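Local coordinates for RNA polymerase ECF-subfamily sigma factor (Streptomyces venezuelae, PDB 6DXO) that acts as an extracytoplasmic function sigma factor that directs RNA polymerase to promoters, takes part in aerial mycelium formation and is held inactive by an anti-sigma factor, at the interface of chains A and B. Residues are numbered along the deposited sequence; one frame, centred on the assembly and turned at random. Chains: chain A, RNA polymerase ECF-subfamily sigma factor; chain B, BldN.

Contact 1: the interface of chains A and B. Residues chain A 96-97, 104, 108, 112; chain B 61, 64-65.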
# COMPACT_ATOMS: atom_id res chain seq x y z
N VAL A 96 1.93 -16.88 0.85
CA VAL A 96 1.77 -16.41 -0.54
C VAL A 96 2.88 -15.44 -0.94
O VAL A 96 3.38 -15.48 -2.06
CB VAL A 96 0.40 -15.73 -0.77
CG1 VAL A 96 0.33 -15.17 -2.18
CG2 VAL A 96 -0.74 -16.70 -0.51
N ARG A 97 3.26 -14.56 -0.01
CA ARG A 97 4.29 -13.57 -0.29
C ARG A 97 5.66 -14.21 -0.53
O ARG A 97 6.56 -13.57 -1.06
CB ARG A 97 4.36 -12.54 0.85
CG ARG A 97 3.38 -11.39 0.71
CD ARG A 97 4.08 -10.10 0.30
NE ARG A 97 4.81 -10.24 -0.96
CZ ARG A 97 5.62 -9.31 -1.47
NH1 ARG A 97 5.80 -8.17 -0.82
NH2 ARG A 97 6.24 -9.52 -2.62
N GLN A 104 3.33 -16.45 -7.39
CA GLN A 104 2.62 -15.49 -6.55
C GLN A 104 1.52 -14.77 -7.34
O GLN A 104 0.37 -14.71 -6.91
CB GLN A 104 3.58 -14.47 -5.93
CG GLN A 104 2.89 -13.68 -4.81
CD GLN A 104 3.82 -12.76 -4.04
OE1 GLN A 104 3.39 -11.72 -3.53
NE2 GLN A 104 5.10 -13.13 -3.95
N THR A 108 -2.61 -14.99 -6.83
CA THR A 108 -3.27 -13.72 -6.52
C THR A 108 -4.39 -13.44 -7.52
O THR A 108 -5.53 -13.19 -7.14
CB THR A 108 -2.26 -12.58 -6.53
OG1 THR A 108 -1.24 -12.86 -5.56
CG2 THR A 108 -2.95 -11.26 -6.16
N LEU A 112 -7.27 -14.67 -5.17
CA LEU A 112 -7.54 -13.41 -4.47
C LEU A 112 -8.37 -12.43 -5.31
O LEU A 112 -9.15 -11.65 -4.77
CB LEU A 112 -6.23 -12.76 -4.00
CG LEU A 112 -5.48 -13.57 -2.93
CD1 LEU A 112 -4.19 -12.88 -2.54
CD2 LEU A 112 -6.36 -13.80 -1.70
N GLU B 61 -0.46 -6.46 -8.34
CA GLU B 61 -0.70 -7.74 -7.69
C GLU B 61 -0.14 -7.81 -6.26
O GLU B 61 -0.67 -8.53 -5.41
CB GLU B 61 -0.23 -8.91 -8.56
CG GLU B 61 -1.06 -9.04 -9.85
CD GLU B 61 -2.57 -8.98 -9.61
OE1 GLU B 61 -3.10 -9.87 -8.93
OE2 GLU B 61 -3.24 -8.04 -10.11
N VAL B 64 -2.85 -6.29 -4.05
CA VAL B 64 -3.94 -7.21 -3.73
C VAL B 64 -3.62 -8.00 -2.47
O VAL B 64 -4.44 -8.12 -1.56
CB VAL B 64 -4.23 -8.19 -4.89
CG1 VAL B 64 -5.39 -9.12 -4.52
CG2 VAL B 64 -4.53 -7.40 -6.16
N VAL B 65 -2.39 -8.51 -2.39
CA VAL B 65 -2.03 -9.40 -1.30
C VAL B 65 -1.86 -8.60 -0.01
O VAL B 65 -2.34 -9.01 1.06
CB VAL B 65 -0.75 -10.18 -1.60
CG1 VAL B 65 -0.30 -10.97 -0.39
CG2 VAL B 65 -0.97 -11.14 -2.79
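B:Val65 and A:Leu112 meet at the apolar centre of this patch, where methyl CG2 of B:Val65 lies 3.7 Å from methyl CD1 of A:Leu112. The site belongs to the sigma-70 region 4 part of chain A. Its helices 89-98 and 101-112 receive helix 60-78 of the anti-sigma chain B. The two methyls of B:Val65 serve different helices. CG1, opposite the backbone N (chi1 174°), points to helix 89-98 and comes within 3.9 Å of CG of A:Arg97. CG2 is turned to helix 101-112 and also touches A:Thr108, whose side chain runs across it at about a right angle. Its neighbour B:Val64 packs beside it. CB of B:Val64 sits 3.6 Å from methyl CG2 of A:Thr108, and its CG1 lies 3.8 Å from CB of A:Leu112. The methyl of A:Thr108 thus packs on B:Val64. Its hydroxyl, beside CG2 of B:Val65, also bonds back to its own helix. There OG1 donates to the carbonyl O of A:Gln104 at 2.8 Å, from above the carbonyl plane, which fixes the rotation of the side chain. A serine here would probably open a gap against B:Val64, because the methyl is gone and the hydroxyl remains. On the rim, NE of A:Arg97 makes a weak hydrogen bond to OE1 of A:Gln104, but the arginine is poorly ordered. The carboxylate of B:Glu61 edges the patch beside A:Thr108, and its side chain runs past the threonine in the opposite direction.

Contact 2: the interface of chains A and B. Residues chain A 12, 15-16, 52; chain B 70-71, 74-75.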
# COMPACT_ATOMS: atom_id res chain seq x y z
N ALA A 12 -13.07 -3.58 9.29
CA ALA A 12 -11.83 -4.01 8.66
C ALA A 12 -11.65 -3.36 7.29
O ALA A 12 -10.54 -3.01 6.93
CB ALA A 12 -11.79 -5.53 8.53
N PHE A 15 -9.99 0.00 7.14
CA PHE A 15 -8.52 -0.02 7.15
C PHE A 15 -8.01 -0.39 5.75
O PHE A 15 -6.99 0.10 5.30
CB PHE A 15 -7.95 -0.99 8.19
CG PHE A 15 -6.50 -0.76 8.46
CD1 PHE A 15 -6.09 0.15 9.42
CD2 PHE A 15 -5.52 -1.43 7.72
CE1 PHE A 15 -4.73 0.38 9.67
CE2 PHE A 15 -4.16 -1.20 7.95
CZ PHE A 15 -3.78 -0.29 8.91
N GLY A 16 -8.74 -1.23 5.05
CA GLY A 16 -8.39 -1.51 3.66
C GLY A 16 -8.38 -0.25 2.82
O GLY A 16 -7.49 -0.02 1.99
N LEU A 52 -1.65 -0.57 12.29
CA LEU A 52 -2.86 -1.32 12.60
C LEU A 52 -2.78 -1.86 14.01
O LEU A 52 -3.72 -1.70 14.79
CB LEU A 52 -3.01 -2.46 11.59
CG LEU A 52 -4.19 -3.43 11.75
CD1 LEU A 52 -4.48 -4.08 10.41
CD2 LEU A 52 -3.86 -4.48 12.78
N LEU B 70 -3.92 -7.02 5.36
CA LEU B 70 -4.28 -6.02 6.37
C LEU B 70 -5.73 -6.16 6.83
O LEU B 70 -6.04 -6.02 8.03
CB LEU B 70 -4.03 -4.62 5.81
CG LEU B 70 -2.54 -4.38 5.60
CD1 LEU B 70 -2.29 -3.32 4.55
CD2 LEU B 70 -1.93 -3.96 6.97
N VAL B 71 -6.62 -6.43 5.89
CA VAL B 71 -8.03 -6.62 6.23
C VAL B 71 -8.18 -7.84 7.13
O VAL B 71 -8.94 -7.81 8.10
CB VAL B 71 -8.92 -6.71 4.95
CG1 VAL B 71 -10.37 -7.04 5.32
CG2 VAL B 71 -8.87 -5.40 4.19
N MET B 74 -6.94 -7.18 10.65
CA MET B 74 -7.98 -6.42 11.35
C MET B 74 -9.10 -7.32 11.85
O MET B 74 -9.52 -7.23 13.01
CB MET B 74 -8.56 -5.32 10.47
CG MET B 74 -8.14 -3.91 10.85
SD MET B 74 -8.58 -3.49 12.54
CE MET B 74 -10.25 -4.14 12.64
N GLU B 75 -9.59 -8.19 10.96
CA GLU B 75 -10.63 -9.14 11.33
C GLU B 75 -10.13 -10.09 12.43
O GLU B 75 -10.91 -10.52 13.28
CB GLU B 75 -11.15 -9.89 10.10
CG GLU B 75 -11.95 -9.01 9.15
CD GLU B 75 -12.44 -9.72 7.89
OE1 GLU B 75 -12.18 -10.94 7.73
OE2 GLU B 75 -13.09 -9.06 7.05
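This is a helix-packing interface of a sigma factor with its anti-sigma partner, in which A:Ala12, A:Phe15 and A:Leu52 take up B:Leu70, B:Val71 and B:Met74. It ties the C-terminal helix of chain B, 60-78, to the sigma-70 region 2 part of chain A. The contacts described here are mainly apolar. A:Ala12 stands at the first turn of helix 12-31, and its small methyl lets the partner helix come close. CB of A:Ala12 lies 3.5 Å from CG of B:Glu75 and 3.8 Å from CG1 of B:Val71. CB of B:Met74 touches the same methyl. The CG methylene of B:Glu75 does the packing, and carboxylate oxygen OE2 lies a little farther from the same methyl. Next along the sigma helix, CA of A:Gly16 faces methyl CG2 of B:Val71 at 4.0 Å. A:Phe15 has its ring swung opposite the backbone N (chi1 -165°), toward helix 37-53. Its rim atom CE2 meets methyl CD2 of B:Leu70 at 3.7 Å, the two side chains crossing at a slant. Methyl CD1 of A:Leu52 lies over one face of the ring, 3.8 Å above its plane and offset toward the rim. That same methyl reaches chain B, 3.4 Å from the carbonyl O of B:Leu70 and 3.7 Å from CG of B:Met74. The bent chain of B:Met74 is poorly ordered, and its sulfur position deserves caution.

Contact 3: the interface of chains A and B. Residues chain A 19, 41-42, 44-45, 97; chain B 62, 66, 69.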
# COMPACT_ATOMS: atom_id res chain seq x y z
N TYR A 19 -5.31 1.80 3.44
CA TYR A 19 -4.27 1.26 2.57
C TYR A 19 -4.40 1.78 1.14
O TYR A 19 -3.43 2.25 0.54
CB TYR A 19 -4.25 -0.26 2.61
CG TYR A 19 -3.20 -0.85 1.68
CD1 TYR A 19 -1.88 -0.99 2.09
CD2 TYR A 19 -3.54 -1.22 0.38
CE1 TYR A 19 -0.91 -1.51 1.23
CE2 TYR A 19 -2.58 -1.75 -0.48
CZ TYR A 19 -1.27 -1.89 -0.05
OH TYR A 19 -0.32 -2.40 -0.91
N GLU A 41 8.57 -3.01 -0.93
CA GLU A 41 7.23 -3.58 -0.81
C GLU A 41 7.02 -4.16 0.59
O GLU A 41 5.98 -3.94 1.21
CB GLU A 41 6.99 -4.67 -1.87
CG GLU A 41 6.99 -4.16 -3.31
CD GLU A 41 7.13 -5.27 -4.35
OE1 GLU A 41 7.33 -6.44 -3.96
OE2 GLU A 41 7.03 -4.97 -5.56
N ASP A 42 8.01 -4.91 1.07
CA ASP A 42 7.91 -5.55 2.39
C ASP A 42 7.80 -4.54 3.53
O ASP A 42 6.98 -4.72 4.44
CB ASP A 42 9.10 -6.49 2.64
CG ASP A 42 9.03 -7.77 1.82
OD1 ASP A 42 7.96 -8.04 1.22
OD2 ASP A 42 10.03 -8.51 1.79
N THR A 44 6.64 -1.60 3.22
CA THR A 44 5.38 -0.87 3.07
C THR A 44 4.32 -1.65 3.83
O THR A 44 3.55 -1.10 4.62
CB THR A 44 4.99 -0.71 1.57
OG1 THR A 44 5.98 0.10 0.92
CG2 THR A 44 3.64 -0.03 1.44
N SER A 45 4.32 -2.96 3.61
CA SER A 45 3.41 -3.86 4.32
C SER A 45 3.64 -3.75 5.82
O SER A 45 2.69 -3.57 6.58
CB SER A 45 3.64 -5.30 3.86
OG SER A 45 2.95 -6.21 4.69
N ARG A 97 3.26 -14.56 -0.01
CA ARG A 97 4.29 -13.57 -0.29
C ARG A 97 5.66 -14.21 -0.53
O ARG A 97 6.56 -13.57 -1.06
CB ARG A 97 4.36 -12.54 0.85
CG ARG A 97 3.38 -11.39 0.71
CD ARG A 97 4.08 -10.10 0.30
NE ARG A 97 4.81 -10.24 -0.96
CZ ARG A 97 5.62 -9.31 -1.47
NH1 ARG A 97 5.80 -8.17 -0.82
NH2 ARG A 97 6.24 -9.52 -2.62
N VAL B 62 0.91 -7.05 -5.99
CA VAL B 62 1.36 -6.88 -4.61
C VAL B 62 0.31 -6.16 -3.74
O VAL B 62 0.05 -6.56 -2.60
CB VAL B 62 2.70 -6.15 -4.56
CG1 VAL B 62 3.11 -5.86 -3.12
CG2 VAL B 62 3.75 -6.98 -5.27
N GLN B 66 -1.20 -7.45 -0.11
CA GLN B 66 -1.00 -6.63 1.10
C GLN B 66 -2.33 -6.17 1.68
O GLN B 66 -2.52 -6.20 2.90
CB GLN B 66 -0.12 -5.43 0.81
CG GLN B 66 1.29 -5.83 0.38
CD GLN B 66 2.29 -4.67 0.36
OE1 GLN B 66 1.91 -3.50 0.25
NE2 GLN B 66 3.57 -5.01 0.42
N GLN B 69 -3.96 -9.02 3.39
CA GLN B 69 -3.26 -9.26 4.66
C GLN B 69 -3.72 -8.27 5.73
O GLN B 69 -3.88 -8.64 6.90
CB GLN B 69 -1.74 -9.15 4.49
CG GLN B 69 -1.06 -10.38 3.90
CD GLN B 69 0.45 -10.21 3.81
OE1 GLN B 69 1.22 -10.96 4.42
NE2 GLN B 69 0.89 -9.22 3.03
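Helix 60-78 of chain B meets helices 12-31 and 37-53 of chain A here, with helix 89-98 of chain A on another flank. B:Gln66 carries the contact, with its amide gripped at both ends. The phenol OH of A:Tyr19 donates to amide oxygen OE1 of B:Gln66 at 2.7 Å. The hydroxyl oxygen sits 20° off the plane of the B:Gln66 carbonyl, and ring and amide planes stand 74° apart. At the other end, amide NE2 of B:Gln66 donates to the backbone O of A:Glu41 at 2.8 Å. This bond is bent, 138° at the hydrogen, and comes from above the A:Glu41 carbonyl plane. The two bonds together fix which way round the amide sits. An extended chain beyond CG carries it out to helix 37-53, where CB of A:Ser45 packs 3.8 Å from CD of B:Gln66. Nearby, methyl CG2 of B:Val62 lies against the carboxylate of A:Glu41, 3.9 Å from its CD. B:Gln69 lies near A:Ser45 and A:Arg97. The guanidinium of A:Arg97 bridges within chain A, from NH1 to OD1 of A:Asp42 at 3.0 Å and from NH2 to OE1 of A:Glu41 at 3.5 Å. A:Arg97 and A:Asp42 are poorly ordered, so these links are less certain. A:Asp42, A:Thr44 and A:Ser45 belong to the polymerase core binding motif. The site thus lies where the helix of chain B runs between the region 2 and region 4 parts of the sigma factor.

All three contacts use helix 60-78 of chain B. Measured between the centres of their C-alpha atoms, contact 3 lies about 9 Å from contact 1 and about 12 Å from contact 2, while contacts 1 and 2 are about 16 Å apart. Contact 1 and contact 3 share A:Arg97. Contacts 2 and 3 share helices 12-31 and 37-53 of chain A. The one partner helix thus touches the region 4 part in contact 1 and the region 2 part in contact 2. Being wedged between them, it probably holds the sigma factor in a form unable to engage core polymerase.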